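PDB 6T2N: glycoside hydrolase family 16 protein from Akkermansia muciniphila, which probably cleaves mucin O-glycans internally as an endo-beta-galactosidase, an O-glycanase that helps this gut bacterium begin mucin breakdown. Local coordinates for residues Arg94-Phe106 / Pro284-Asp297. Numbering follows the deposited sequence.
Sequences RLEDGCLVLETHF and PKDGQGYPVKFLID. With CA (calcium ion), chain C.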
ATOM      1  N   ARG A  94       6.685  11.678   9.990  1.00 71.16           N
ATOM      2  CA  ARG A  94       6.539  12.132  11.405  1.00 73.07           C
ATOM      3  C   ARG A  94       5.066  12.110  11.818  1.00 75.39           C
ATOM      4  O   ARG A  94       4.199  12.109  10.903  1.00 72.46           O
ATOM      5  CB  ARG A  94       7.027  13.573  11.533  1.00 72.46           C
ATOM      6  CG  ARG A  94       6.389  14.441  10.415  1.00 69.57           C
ATOM      7  CD  ARG A  94       6.754  16.000  10.774  1.00 75.43           C
ATOM      8  NE  ARG A  94       6.080  16.995   9.956  1.00 74.99           N
ATOM      9  CZ  ARG A  94       6.243  17.196   8.678  1.00 69.41           C
ATOM     10  NH1 ARG A  94       7.230  16.655   8.087  1.00 65.74           N
ATOM     11  NH2 ARG A  94       5.603  18.148   8.064  1.00 71.58           N
ATOM     12  N   LEU A  95       4.808  12.146  13.139  1.00 78.06           N
ATOM     13  CA  LEU A  95       3.444  12.211  13.714  1.00 76.91           C
ATOM     14  C   LEU A  95       3.168  13.672  13.998  1.00 76.91           C
ATOM     15  O   LEU A  95       3.977  14.252  14.668  1.00 79.09           O
ATOM     16  CB  LEU A  95       3.380  11.384  14.993  1.00 81.68           C
ATOM     17  CG  LEU A  95       3.978   9.985  14.882  1.00 82.81           C
ATOM     18  CD1 LEU A  95       3.815   9.208  16.185  1.00 83.56           C
ATOM     19  CD2 LEU A  95       3.357   9.246  13.700  1.00 83.42           C
ATOM     20  N   GLU A  96       2.159  14.233  13.347  1.00 75.42           N
ATOM     21  CA  GLU A  96       1.553  15.554  13.610  1.00 77.05           C
ATOM     22  C   GLU A  96       0.074  15.266  13.861  1.00 78.87           C
ATOM     23  O   GLU A  96      -0.465  14.318  13.254  1.00 83.67           O
ATOM     24  CB  GLU A  96       1.735  16.541  12.443  1.00 76.73           C
ATOM     25  CG  GLU A  96       2.966  17.455  12.502  1.00 80.30           C
ATOM     26  CD  GLU A  96       3.158  18.386  11.298  1.00 81.04           C
ATOM     27  OE1 GLU A  96       2.792  18.009  10.181  1.00 75.47           O
ATOM     28  OE2 GLU A  96       3.691  19.511  11.477  1.00 89.52           O
ATOM     29  N   ASP A  97      -0.543  16.038  14.746  1.00 83.44           N
ATOM     30  CA  ASP A  97      -1.977  15.972  15.121  1.00 84.86           C
ATOM     31  C   ASP A  97      -2.474  14.522  15.080  1.00 80.72           C
ATOM     32  O   ASP A  97      -3.573  14.312  14.535  1.00 78.24           O
ATOM     33  CB  ASP A  97      -2.812  16.864  14.202  1.00 86.36           C
ATOM     34  CG  ASP A  97      -2.537  18.355  14.346  1.00 91.94           C
ATOM     35  OD1 ASP A  97      -2.564  18.915  15.512  1.00 93.38           O
ATOM     36  OD2 ASP A  97      -2.342  18.970  13.283  1.00 95.37           O
ATOM     37  N   GLY A  98      -1.706  13.574  15.627  1.00 79.52           N
ATOM     38  CA  GLY A  98      -2.173  12.180  15.778  1.00 82.34           C
ATOM     39  C   GLY A  98      -2.541  11.544  14.439  1.00 81.17           C
ATOM     40  O   GLY A  98      -3.502  10.761  14.368  1.00 80.22           O
ATOM     41  N   CYS A  99      -1.820  11.914  13.391  1.00 78.08           N
ATOM     42  CA  CYS A  99      -1.658  11.088  12.184  1.00 74.66           C
ATOM     43  C   CYS A  99      -0.164  10.894  11.939  1.00 77.30           C
ATOM     44  O   CYS A  99       0.653  11.774  12.370  1.00 75.03           O
ATOM     45  CB  CYS A  99      -2.250  11.752  10.954  1.00 72.55           C
ATOM     46  SG  CYS A  99      -3.946  12.281  11.223  1.00 69.95           S
ATOM     47  N   LEU A 100       0.158   9.771  11.287  1.00 74.58           N
ATOM     48  CA  LEU A 100       1.362   9.640  10.437  1.00 72.60           C
ATOM     49  C   LEU A 100       1.253  10.645   9.286  1.00 72.77           C
ATOM     50  O   LEU A 100       0.185  10.652   8.553  1.00 70.04           O
ATOM     51  CB  LEU A 100       1.437   8.229   9.854  1.00 70.90           C
ATOM     52  CG  LEU A 100       2.572   8.017   8.857  1.00 67.78           C
ATOM     53  CD1 LEU A 100       3.912   8.218   9.536  1.00 68.34           C
ATOM     54  CD2 LEU A 100       2.498   6.643   8.234  1.00 65.40           C
ATOM     55  N   VAL A 101       2.337  11.401   9.110  1.00 69.53           N
ATOM     56  CA  VAL A 101       2.496  12.434   8.059  1.00 70.41           C
ATOM     57  C   VAL A 101       3.586  11.923   7.108  1.00 71.78           C
ATOM     58  O   VAL A 101       4.752  11.747   7.580  1.00 75.47           O
ATOM     59  CB  VAL A 101       2.831  13.801   8.691  1.00 70.86           C
ATOM     60  CG1 VAL A 101       2.890  14.927   7.672  1.00 71.00           C
ATOM     61  CG2 VAL A 101       1.837  14.138   9.775  1.00 72.26           C
ATOM     62  N   LEU A 102       3.235  11.667   5.839  1.00 67.13           N
ATOM     63  CA  LEU A 102       4.224  11.411   4.776  1.00 62.91           C
ATOM     64  C   LEU A 102       4.222  12.624   3.867  1.00 61.47           C
ATOM     65  O   LEU A 102       3.181  12.876   3.216  1.00 59.28           O
ATOM     66  CB  LEU A 102       3.798  10.178   4.002  1.00 67.45           C
ATOM     67  CG  LEU A 102       3.556   8.920   4.828  1.00 68.17           C
ATOM     68  CD1 LEU A 102       2.975   7.797   3.958  1.00 63.56           C
ATOM     69  CD2 LEU A 102       4.848   8.496   5.493  1.00 69.82           C
ATOM     70  N   GLU A 103       5.338  13.359   3.876  1.00 62.63           N
ATOM     71  CA  GLU A 103       5.412  14.747   3.366  1.00 61.67           C
ATOM     72  C   GLU A 103       6.538  14.958   2.293  1.00 62.34           C
ATOM     73  O   GLU A 103       7.633  14.500   2.446  1.00 63.66           O
ATOM     74  CB  GLU A 103       5.746  15.740   4.451  1.00 64.84           C
ATOM     75  CG  GLU A 103       5.800  17.118   3.842  1.00 66.62           C
ATOM     76  CD  GLU A 103       5.805  18.230   4.838  1.00 63.87           C
ATOM     77  OE1 GLU A 103       6.630  18.077   5.695  1.00 63.25           O
ATOM     78  OE2 GLU A 103       4.963  19.173   4.721  1.00 64.54           O
ATOM     79  N   THR A 104       6.012  15.391   1.120  1.00 62.86           N
ATOM     80  CA  THR A 104       6.668  15.265  -0.210  1.00 63.01           C
ATOM     81  C   THR A 104       7.151  16.660  -0.514  1.00 63.78           C
ATOM     82  O   THR A 104       6.340  17.610  -0.412  1.00 64.45           O
ATOM     83  CB  THR A 104       5.754  14.650  -1.285  1.00 62.69           C
ATOM     84  OG1 THR A 104       5.294  13.346  -0.874  1.00 63.58           O
ATOM     85  CG2 THR A 104       6.469  14.564  -2.609  1.00 60.16           C
ATOM     86  N   HIS A 105       8.450  16.762  -0.730  1.00 63.19           N
ATOM     87  CA  HIS A 105       9.178  18.045  -0.860  1.00 65.20           C
ATOM     88  C   HIS A 105       9.917  18.017  -2.184  1.00 63.04           C
ATOM     89  O   HIS A 105      10.719  17.081  -2.355  1.00 61.72           O
ATOM     90  CB  HIS A 105      10.243  18.238   0.232  1.00 65.18           C
ATOM     91  CG  HIS A 105       9.715  18.339   1.608  1.00 63.96           C
ATOM     92  ND1 HIS A 105       9.282  19.515   2.109  1.00 66.89           N
ATOM     93  CD2 HIS A 105       9.562  17.412   2.579  1.00 64.52           C
ATOM     94  CE1 HIS A 105       8.867  19.319   3.346  1.00 67.58           C
ATOM     95  NE2 HIS A 105       9.037  18.043   3.666  1.00 62.64           N
ATOM     96  N   PHE A 106       9.687  19.012  -3.036  1.00 62.80           N
ATOM     97  CA  PHE A 106      10.577  19.328  -4.174  1.00 62.02           C
ATOM     98  C   PHE A 106      11.956  19.666  -3.584  1.00 62.76           C
ATOM     99  O   PHE A 106      12.079  20.701  -2.988  1.00 62.69           O
ATOM    100  CB  PHE A 106       9.988  20.470  -4.989  1.00 62.58           C
ATOM    101  CG  PHE A 106      10.928  20.942  -6.049  1.00 64.43           C
ATOM    102  CD1 PHE A 106      11.031  20.239  -7.234  1.00 64.34           C
ATOM    103  CD2 PHE A 106      11.749  22.044  -5.838  1.00 65.81           C
ATOM    104  CE1 PHE A 106      11.921  20.667  -8.215  1.00 66.05           C
ATOM    105  CE2 PHE A 106      12.640  22.453  -6.816  1.00 66.60           C
ATOM    106  CZ  PHE A 106      12.731  21.758  -7.997  1.00 64.72           C
ATOM    107  N   PRO A 284       5.873  19.368 -11.258  1.00 71.34           N
ATOM    108  CA  PRO A 284       6.542  20.398 -12.065  1.00 75.31           C
ATOM    109  C   PRO A 284       8.068  20.424 -11.910  1.00 75.60           C
ATOM    110  O   PRO A 284       8.511  20.112 -10.874  1.00 74.28           O
ATOM    111  CB  PRO A 284       5.947  21.704 -11.541  1.00 78.04           C
ATOM    112  CG  PRO A 284       4.623  21.280 -10.911  1.00 77.42           C
ATOM    113  CD  PRO A 284       4.920  19.934 -10.283  1.00 73.13           C
ATOM    114  N   LYS A 285       8.805  20.797 -12.953  1.00 82.35           N
ATOM    115  CA  LYS A 285      10.292  20.847 -12.959  1.00 85.75           C
ATOM    116  C   LYS A 285      10.764  21.718 -11.785  1.00 86.50           C
ATOM    117  O   LYS A 285      11.835  21.431 -11.246  1.00 87.64           O
ATOM    118  CB  LYS A 285      10.827  21.397 -14.293  1.00 95.17           C
ATOM    119  CG  LYS A 285      12.136  20.745 -14.739  1.00105.38           C
ATOM    120  CD  LYS A 285      13.082  21.556 -15.637  1.00110.94           C
ATOM    121  CE  LYS A 285      14.438  20.876 -15.757  1.00110.71           C
ATOM    122  NZ  LYS A 285      15.179  21.324 -16.959  1.00114.92           N
ATOM    123  N   ASP A 286       9.959  22.714 -11.388  1.00 84.84           N
ATOM    124  CA  ASP A 286      10.276  23.779 -10.400  1.00 79.42           C
ATOM    125  C   ASP A 286       9.631  23.512  -9.020  1.00 77.32           C
ATOM    126  O   ASP A 286       9.835  24.353  -8.133  1.00 78.88           O
ATOM    127  CB  ASP A 286       9.813  25.114 -10.973  1.00 81.23           C
ATOM    128  CG  ASP A 286       8.305  25.323 -11.051  1.00 81.72           C
ATOM    129  OD1 ASP A 286       7.538  24.360 -11.007  1.00 80.90           O
ATOM    130  OD2 ASP A 286       7.911  26.473 -11.157  1.00 87.33           O
ATOM    131  N   GLY A 287       8.872  22.423  -8.822  1.00 70.84           N
ATOM    132  CA  GLY A 287       8.313  22.052  -7.508  1.00 70.02           C
ATOM    133  C   GLY A 287       7.077  22.869  -7.112  1.00 74.22           C
ATOM    134  O   GLY A 287       6.714  22.895  -5.898  1.00 71.55           O
ATOM    135  N   GLN A 288       6.398  23.502  -8.068  1.00 77.59           N
ATOM    136  CA  GLN A 288       5.132  24.205  -7.765  1.00 82.88           C
ATOM    137  C   GLN A 288       4.078  23.262  -7.165  1.00 80.92           C
ATOM    138  O   GLN A 288       3.751  22.225  -7.774  1.00 87.99           O
ATOM    139  CB  GLN A 288       4.515  24.862  -8.989  1.00 89.86           C
ATOM    140  CG  GLN A 288       3.465  25.876  -8.559  1.00 97.75           C
ATOM    141  CD  GLN A 288       2.890  26.671  -9.698  1.00105.64           C
ATOM    142  OE1 GLN A 288       2.987  26.286 -10.859  1.00116.38           O
ATOM    143  NE2 GLN A 288       2.259  27.781  -9.361  1.00110.48           N
ATOM    144  N   GLY A 289       3.489  23.687  -6.054  1.00 78.14           N
ATOM    145  CA  GLY A 289       2.396  23.004  -5.358  1.00 74.09           C
ATOM    146  C   GLY A 289       2.923  22.307  -4.131  1.00 72.28           C
ATOM    147  O   GLY A 289       2.077  21.881  -3.325  1.00 78.65           O
ATOM    148  N   TYR A 290       4.249  22.145  -4.017  1.00 68.38           N
ATOM    149  CA  TYR A 290       4.923  21.337  -2.963  1.00 66.78           C
ATOM    150  C   TYR A 290       5.481  22.308  -1.934  1.00 69.22           C
ATOM    151  O   TYR A 290       5.874  23.397  -2.302  1.00 75.29           O
ATOM    152  CB  TYR A 290       5.987  20.422  -3.579  1.00 65.08           C
ATOM    153  CG  TYR A 290       5.407  19.307  -4.429  1.00 62.24           C
ATOM    154  CD1 TYR A 290       4.900  19.551  -5.698  1.00 61.10           C
ATOM    155  CD2 TYR A 290       5.375  18.008  -3.975  1.00 59.97           C
ATOM    156  CE1 TYR A 290       4.337  18.555  -6.471  1.00 58.45           C
ATOM    157  CE2 TYR A 290       4.790  16.997  -4.726  1.00 59.81           C
ATOM    158  CZ  TYR A 290       4.257  17.266  -5.977  1.00 57.73           C
ATOM    159  OH  TYR A 290       3.715  16.238  -6.708  1.00 50.64           O
ATOM    160  N   PRO A 291       5.552  21.975  -0.629  1.00 70.34           N
ATOM    161  CA  PRO A 291       5.323  20.630  -0.119  1.00 71.86           C
ATOM    162  C   PRO A 291       3.852  20.216  -0.046  1.00 71.85           C
ATOM    163  O   PRO A 291       2.952  21.001  -0.176  1.00 73.95           O
ATOM    164  CB  PRO A 291       5.876  20.686   1.322  1.00 71.81           C
ATOM    165  CG  PRO A 291       6.706  21.921   1.338  1.00 72.50           C
ATOM    166  CD  PRO A 291       5.907  22.867   0.468  1.00 73.16           C
ATOM    167  N   VAL A 292       3.651  18.942   0.210  1.00 70.89           N
ATOM    168  CA  VAL A 292       2.296  18.361   0.249  1.00 65.75           C
ATOM    169  C   VAL A 292       2.409  17.240   1.276  1.00 62.37           C
ATOM    170  O   VAL A 292       3.588  16.757   1.467  1.00 60.02           O
ATOM    171  CB  VAL A 292       1.969  18.025  -1.212  1.00 65.69           C
ATOM    172  CG1 VAL A 292       1.482  16.619  -1.444  1.00 67.09           C
ATOM    173  CG2 VAL A 292       1.026  19.057  -1.770  1.00 67.78           C
ATOM    174  N   LYS A 293       1.295  16.947   1.968  1.00 62.85           N
ATOM    175  CA  LYS A 293       1.200  15.907   3.039  1.00 63.79           C
ATOM    176  C   LYS A 293       0.163  14.786   2.750  1.00 58.44           C
ATOM    177  O   LYS A 293      -0.922  15.045   2.243  1.00 59.09           O
ATOM    178  CB  LYS A 293       0.840  16.616   4.343  1.00 67.77           C
ATOM    179  CG  LYS A 293       1.876  17.573   4.882  1.00 73.01           C
ATOM    180  CD  LYS A 293       1.493  18.187   6.228  1.00 78.99           C
ATOM    181  CE  LYS A 293       2.293  19.443   6.541  1.00 85.99           C
ATOM    182  NZ  LYS A 293       1.994  19.979   7.893  1.00 91.33           N
ATOM    183  N   PHE A 294       0.461  13.577   3.178  1.00 56.65           N
ATOM    184  CA  PHE A 294      -0.486  12.432   3.175  1.00 60.54           C
ATOM    185  C   PHE A 294      -0.637  12.083   4.651  1.00 63.28           C
ATOM    186  O   PHE A 294       0.445  11.821   5.293  1.00 66.41           O
ATOM    187  CB  PHE A 294       0.046  11.263   2.321  1.00 58.26           C
ATOM    188  CG  PHE A 294      -0.791  10.019   2.149  1.00 55.58           C
ATOM    189  CD1 PHE A 294      -2.169  10.036   2.195  1.00 58.57           C
ATOM    190  CD2 PHE A 294      -0.185   8.832   1.780  1.00 56.85           C
ATOM    191  CE1 PHE A 294      -2.925   8.897   1.936  1.00 56.04           C
ATOM    192  CE2 PHE A 294      -0.936   7.694   1.523  1.00 55.48           C
ATOM    193  CZ  PHE A 294      -2.305   7.725   1.642  1.00 54.67           C
ATOM    194  N   LEU A 295      -1.873  12.175   5.167  1.00 61.67           N
ATOM    195  CA  LEU A 295      -2.164  11.970   6.598  1.00 63.27           C
ATOM    196  C   LEU A 295      -2.869  10.635   6.764  1.00 65.81           C
ATOM    197  O   LEU A 295      -3.941  10.444   6.120  1.00 70.38           O
ATOM    198  CB  LEU A 295      -3.044  13.124   7.072  1.00 65.92           C
ATOM    199  CG  LEU A 295      -2.430  14.501   6.841  1.00 67.27           C
ATOM    200  CD1 LEU A 295      -3.325  15.588   7.373  1.00 69.10           C
ATOM    201  CD2 LEU A 295      -1.046  14.585   7.473  1.00 67.01           C
ATOM    202  N   ILE A 296      -2.319   9.746   7.591  1.00 66.00           N
ATOM    203  CA  ILE A 296      -3.039   8.494   7.978  1.00 66.40           C
ATOM    204  C   ILE A 296      -3.508   8.679   9.418  1.00 67.80           C
ATOM    205  O   ILE A 296      -2.642   8.697  10.333  1.00 68.35           O
ATOM    206  CB  ILE A 296      -2.151   7.244   7.834  1.00 63.77           C
ATOM    207  CG1 ILE A 296      -1.795   6.964   6.383  1.00 63.42           C
ATOM    208  CG2 ILE A 296      -2.813   6.057   8.471  1.00 65.01           C
ATOM    209  CD1 ILE A 296      -0.483   7.543   5.985  1.00 65.99           C
ATOM    210  N   ASP A 297      -4.810   8.811   9.631  1.00 67.05           N
ATOM    211  CA  ASP A 297      -5.310   8.896  11.026  1.00 70.51           C
ATOM    212  C   ASP A 297      -5.054   7.547  11.726  1.00 68.06           C
ATOM    213  O   ASP A 297      -4.539   7.548  12.828  1.00 71.96           O
ATOM    214  CB  ASP A 297      -6.741   9.427  11.082  1.00 72.31           C
ATOM    215  CG  ASP A 297      -7.174   9.821  12.480  1.00 77.68           C
ATOM    216  OD1 ASP A 297      -6.393  10.482  13.216  1.00 86.31           O
ATOM    217  OD2 ASP A 297      -8.296   9.488  12.818  1.00 83.79           O
TER
HETATM  218 CA    CA C 401      -5.005   8.939  14.998  1.00113.02          CA
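K293 reaches across strand 99-104 to E96, on strand 93-96 beyond it. The strands 99-104 and 292-297 run antiparallel, at 160°. Backbone bonds join L100 with I296, L102 with F294 and T104 with V292; the bond from L100 N to I296 O is weak.

The lysine can be followed outward. CB leaves on the face that carries V101, E103 and L295. CG passes E103 OE2. K293 CD packs on V101 CG1 at 3.8 Å. K293 CE lies 3.2 Å from E103 OE2. The chain is extended beyond CG (chi2 -177°), which brings NZ to E96; the two side chains cross at about a right angle. K293 NZ bonds E96 OE1 at 3.1 Å, on the syn side of the carboxylate and 22° out of its plane. Beside the lysine, V101 CG2 packs on L295 CD2.

R94 completes the network. R94 NH1 and NH2 both grip E103 OE1, end-on, with NH2 at 2.6 Å. The oxygen lies in the guanidinium plane, but the nitrogens meet it from above the carboxylate plane. R94 NE also forms a salt bridge with E96 OE1, the oxygen that takes K293 NZ. V101 CG1 sits over one guanidinium face. NH1 also bonds the carbonyls of P90 and K91. With an alanine here in place of the E103 glutamate, R94 NH1 and NH2 would probably lose their shared carboxylate oxygen, and the R94 and K293 charges would be less well balanced.

The other face is mostly apolar: L100 CD2 meets I296 CD1, and L102 CD1 touches F294 CD2. T104 CG2 comes to the edge of the Y290 ring, 3.6 Å from Y290 CE2.

At the far end, G98 O and D297 O and OD1 bind the calcium ion, with E59 O. Both strands belong to the antiparallel sheet of the GH16 beta-sandwich. The chemistry implies a two-sided join: mostly apolar packing on the L100 and F294 face, a salt-bridge network beside V101-L295 packing on the other, and calcium tying the turn at G98 to D297.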